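Glycosyl hydrolase family 2, TIM barrel domain protein (Parabacteroides merdae ATCC 43184, PDB 6DXU) probably hydrolyses beta-D-glucuronides, releasing glucuronic acid, as a glycoside hydrolase family 2 beta-glucuronidase of a human gut bacterium. Local coordinates at residues D[97-105]-D[196-204]. Residues are numbered along the deposited sequence; the frame is centred on the assembly and turned at random.
Sequences LAIDNPYRN and LVYLPEVSF
Y198 lies flat beneath the loop 97-105, its ring roofed on one face by the backbone of D100 and N101 and by P102. The packing is tight here: P102 CD lies 3.7 Å and N101 CA 3.9 Å from the centroid of the Y198 ring, two CH-pi contacts over the same face, while I99 CG2 meets the ring edge near its plane. Y198 CG stands anti to its own carbonyl carbon (chi1 -66°), which sends the ring along the loop until its hydroxyl takes a nearly straight hydrogen bond from the backbone, D100 N to Y198 OH 3.0 Å. A water in the ring plane joins Y198 OH to A98 O, so the phenol oxygen has two polar partners and the ring is fixed at its far end. The N101 side chain runs antiparallel to that of Y198, its amide plane 39° from the ring; its OD1 accepts from Y103 N (3.0 Å), closing an Asx turn that carries the chain over P102. Beyond the turn P200 packs over one face of the Y103 ring, its CD the CH-pi donor 3.9 Å from the centroid and 5° off the normal; F299 of strand 297-305 touches both residues. The N105/E201 end is looser, both residues partly exposed and R104 exposed, with polar links in place of ring packing. N105 ND2 gives E201 OE1 a straight 2.8 Å hydrogen bond, in the amide plane and on the anti lone pair of the carboxylate. Nearer the backbone, a second water bridges R104 O and E201 N. The loop thus connects strand 90-97 of one sheet to strand 107-112 of another and packs on the end of strand 194-199, consistent with the beta-sandwich of the family 2 sugar-binding domain.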
# COMPACT_ATOMS: atom_id res chain seq x y z
N LEU D 97 -9.97 23.26 21.82
CA LEU D 97 -10.59 22.58 22.94
C LEU D 97 -9.97 23.06 24.22
O LEU D 97 -8.75 23.05 24.36
CB LEU D 97 -10.40 21.07 22.87
CG LEU D 97 -11.24 20.21 21.96
CD1 LEU D 97 -10.70 18.77 22.03
CD2 LEU D 97 -12.64 20.28 22.49
N ALA D 98 -10.82 23.45 25.17
CA ALA D 98 -10.38 23.79 26.51
C ALA D 98 -10.44 22.52 27.35
O ALA D 98 -11.51 22.13 27.82
CB ALA D 98 -11.28 24.88 27.09
N ILE D 99 -9.30 21.90 27.60
CA ILE D 99 -9.25 20.61 28.28
C ILE D 99 -8.80 20.82 29.71
O ILE D 99 -7.79 21.49 29.96
CB ILE D 99 -8.32 19.62 27.55
CG1 ILE D 99 -8.86 19.34 26.14
CG2 ILE D 99 -8.16 18.37 28.40
CD1 ILE D 99 -7.96 18.47 25.30
N ASP D 100 -9.55 20.24 30.65
CA ASP D 100 -9.16 20.24 32.06
C ASP D 100 -9.88 19.03 32.67
O ASP D 100 -11.02 19.13 33.12
CB ASP D 100 -9.56 21.53 32.76
CG ASP D 100 -9.01 21.63 34.18
OD1 ASP D 100 -8.98 22.76 34.73
OD2 ASP D 100 -8.60 20.60 34.75
N ASN D 101 -9.18 17.91 32.71
CA ASN D 101 -9.80 16.65 33.12
C ASN D 101 -10.01 16.65 34.63
O ASN D 101 -9.04 16.79 35.38
CB ASN D 101 -8.92 15.47 32.69
CG ASN D 101 -9.66 14.14 32.74
OD1 ASN D 101 -10.59 13.95 33.53
ND2 ASN D 101 -9.25 13.22 31.89
N PRO D 102 -11.25 16.50 35.12
CA PRO D 102 -11.46 16.49 36.57
C PRO D 102 -10.97 15.23 37.26
O PRO D 102 -10.90 15.21 38.49
CB PRO D 102 -12.98 16.64 36.69
CG PRO D 102 -13.51 15.99 35.49
CD PRO D 102 -12.50 16.30 34.37
N TYR D 103 -10.65 14.17 36.51
CA TYR D 103 -10.18 12.93 37.10
C TYR D 103 -8.66 12.87 37.15
O TYR D 103 -7.97 13.35 36.24
CB TYR D 103 -10.71 11.73 36.33
CG TYR D 103 -12.20 11.60 36.39
CD1 TYR D 103 -12.84 11.14 37.55
CD2 TYR D 103 -12.99 11.91 35.29
CE1 TYR D 103 -14.22 11.02 37.60
CE2 TYR D 103 -14.36 11.79 35.34
CZ TYR D 103 -14.97 11.34 36.50
OH TYR D 103 -16.34 11.20 36.54
N ARG D 104 -8.14 12.29 38.23
CA ARG D 104 -6.71 12.08 38.37
C ARG D 104 -6.23 11.03 37.37
O ARG D 104 -6.77 9.92 37.33
CB ARG D 104 -6.39 11.67 39.80
CG ARG D 104 -4.95 11.30 40.03
CD ARG D 104 -3.95 12.41 39.67
NE ARG D 104 -2.63 11.94 40.11
CZ ARG D 104 -1.63 11.60 39.31
NH1 ARG D 104 -1.73 11.71 37.99
NH2 ARG D 104 -0.50 11.15 39.85
N ASN D 105 -5.23 11.37 36.56
CA ASN D 105 -4.72 10.46 35.54
C ASN D 105 -5.84 9.98 34.62
O ASN D 105 -5.85 8.84 34.15
CB ASN D 105 -3.99 9.27 36.17
CG ASN D 105 -2.99 8.63 35.21
OD1 ASN D 105 -2.41 9.31 34.36
ND2 ASN D 105 -2.80 7.32 35.32
N LEU D 196 -17.43 15.58 24.60
CA LEU D 196 -16.16 15.43 25.28
C LEU D 196 -16.44 14.65 26.55
O LEU D 196 -17.21 15.11 27.40
CB LEU D 196 -15.52 16.78 25.59
CG LEU D 196 -14.17 16.71 26.32
CD1 LEU D 196 -13.15 16.08 25.41
CD2 LEU D 196 -13.73 18.10 26.74
N VAL D 197 -15.81 13.49 26.71
CA VAL D 197 -16.10 12.61 27.83
C VAL D 197 -14.83 12.47 28.64
O VAL D 197 -13.83 11.93 28.15
CB VAL D 197 -16.59 11.23 27.36
CG1 VAL D 197 -16.89 10.34 28.57
CG2 VAL D 197 -17.83 11.38 26.47
N TYR D 198 -14.86 12.96 29.87
CA TYR D 198 -13.77 12.73 30.80
C TYR D 198 -14.05 11.44 31.57
O TYR D 198 -15.15 11.25 32.10
CB TYR D 198 -13.64 13.89 31.78
CG TYR D 198 -13.22 15.22 31.18
CD1 TYR D 198 -14.06 16.33 31.24
CD2 TYR D 198 -11.96 15.37 30.58
CE1 TYR D 198 -13.66 17.55 30.72
CE2 TYR D 198 -11.56 16.60 30.05
CZ TYR D 198 -12.42 17.68 30.13
OH TYR D 198 -12.03 18.91 29.62
N LEU D 199 -13.04 10.58 31.66
CA LEU D 199 -13.15 9.32 32.37
C LEU D 199 -12.03 9.22 33.40
O LEU D 199 -10.94 9.76 33.19
CB LEU D 199 -13.04 8.12 31.40
CG LEU D 199 -14.13 8.04 30.34
CD1 LEU D 199 -13.73 6.98 29.32
CD2 LEU D 199 -15.48 7.70 31.00
N PRO D 200 -12.27 8.49 34.50
CA PRO D 200 -11.17 8.14 35.40
C PRO D 200 -10.33 7.03 34.79
O PRO D 200 -10.59 6.61 33.66
CB PRO D 200 -11.89 7.68 36.67
CG PRO D 200 -13.16 7.06 36.14
CD PRO D 200 -13.55 7.89 34.93
N GLU D 201 -9.35 6.52 35.54
CA GLU D 201 -8.48 5.46 35.02
C GLU D 201 -9.27 4.24 34.58
O GLU D 201 -8.99 3.66 33.52
CB GLU D 201 -7.46 5.06 36.09
CG GLU D 201 -6.32 6.04 36.24
CD GLU D 201 -5.40 5.67 37.40
OE1 GLU D 201 -4.17 5.83 37.25
OE2 GLU D 201 -5.90 5.20 38.45
N VAL D 202 -10.24 3.81 35.38
CA VAL D 202 -11.00 2.60 35.09
C VAL D 202 -12.44 2.98 34.86
O VAL D 202 -13.06 3.61 35.73
CB VAL D 202 -10.90 1.58 36.24
CG1 VAL D 202 -11.65 0.31 35.86
CG2 VAL D 202 -9.44 1.27 36.56
N SER D 203 -12.98 2.59 33.71
CA SER D 203 -14.38 2.88 33.40
C SER D 203 -14.96 1.68 32.66
O SER D 203 -14.32 0.63 32.51
CB SER D 203 -14.50 4.17 32.58
OG SER D 203 -13.75 4.10 31.39
N PHE D 204 -16.20 1.84 32.21
CA PHE D 204 -16.92 0.79 31.50
C PHE D 204 -16.94 1.13 30.01
O PHE D 204 -17.40 2.20 29.62
CB PHE D 204 -18.35 0.65 32.04
CG PHE D 204 -18.41 0.33 33.51
CD1 PHE D 204 -18.81 1.29 34.43
CD2 PHE D 204 -18.09 -0.93 33.97
CE1 PHE D 204 -18.86 1.00 35.79
CE2 PHE D 204 -18.15 -1.23 35.32
CZ PHE D 204 -18.54 -0.26 36.24
O HOH W 1 -13.60 21.07 29.66
O HOH W 2 -8.92 8.33 38.20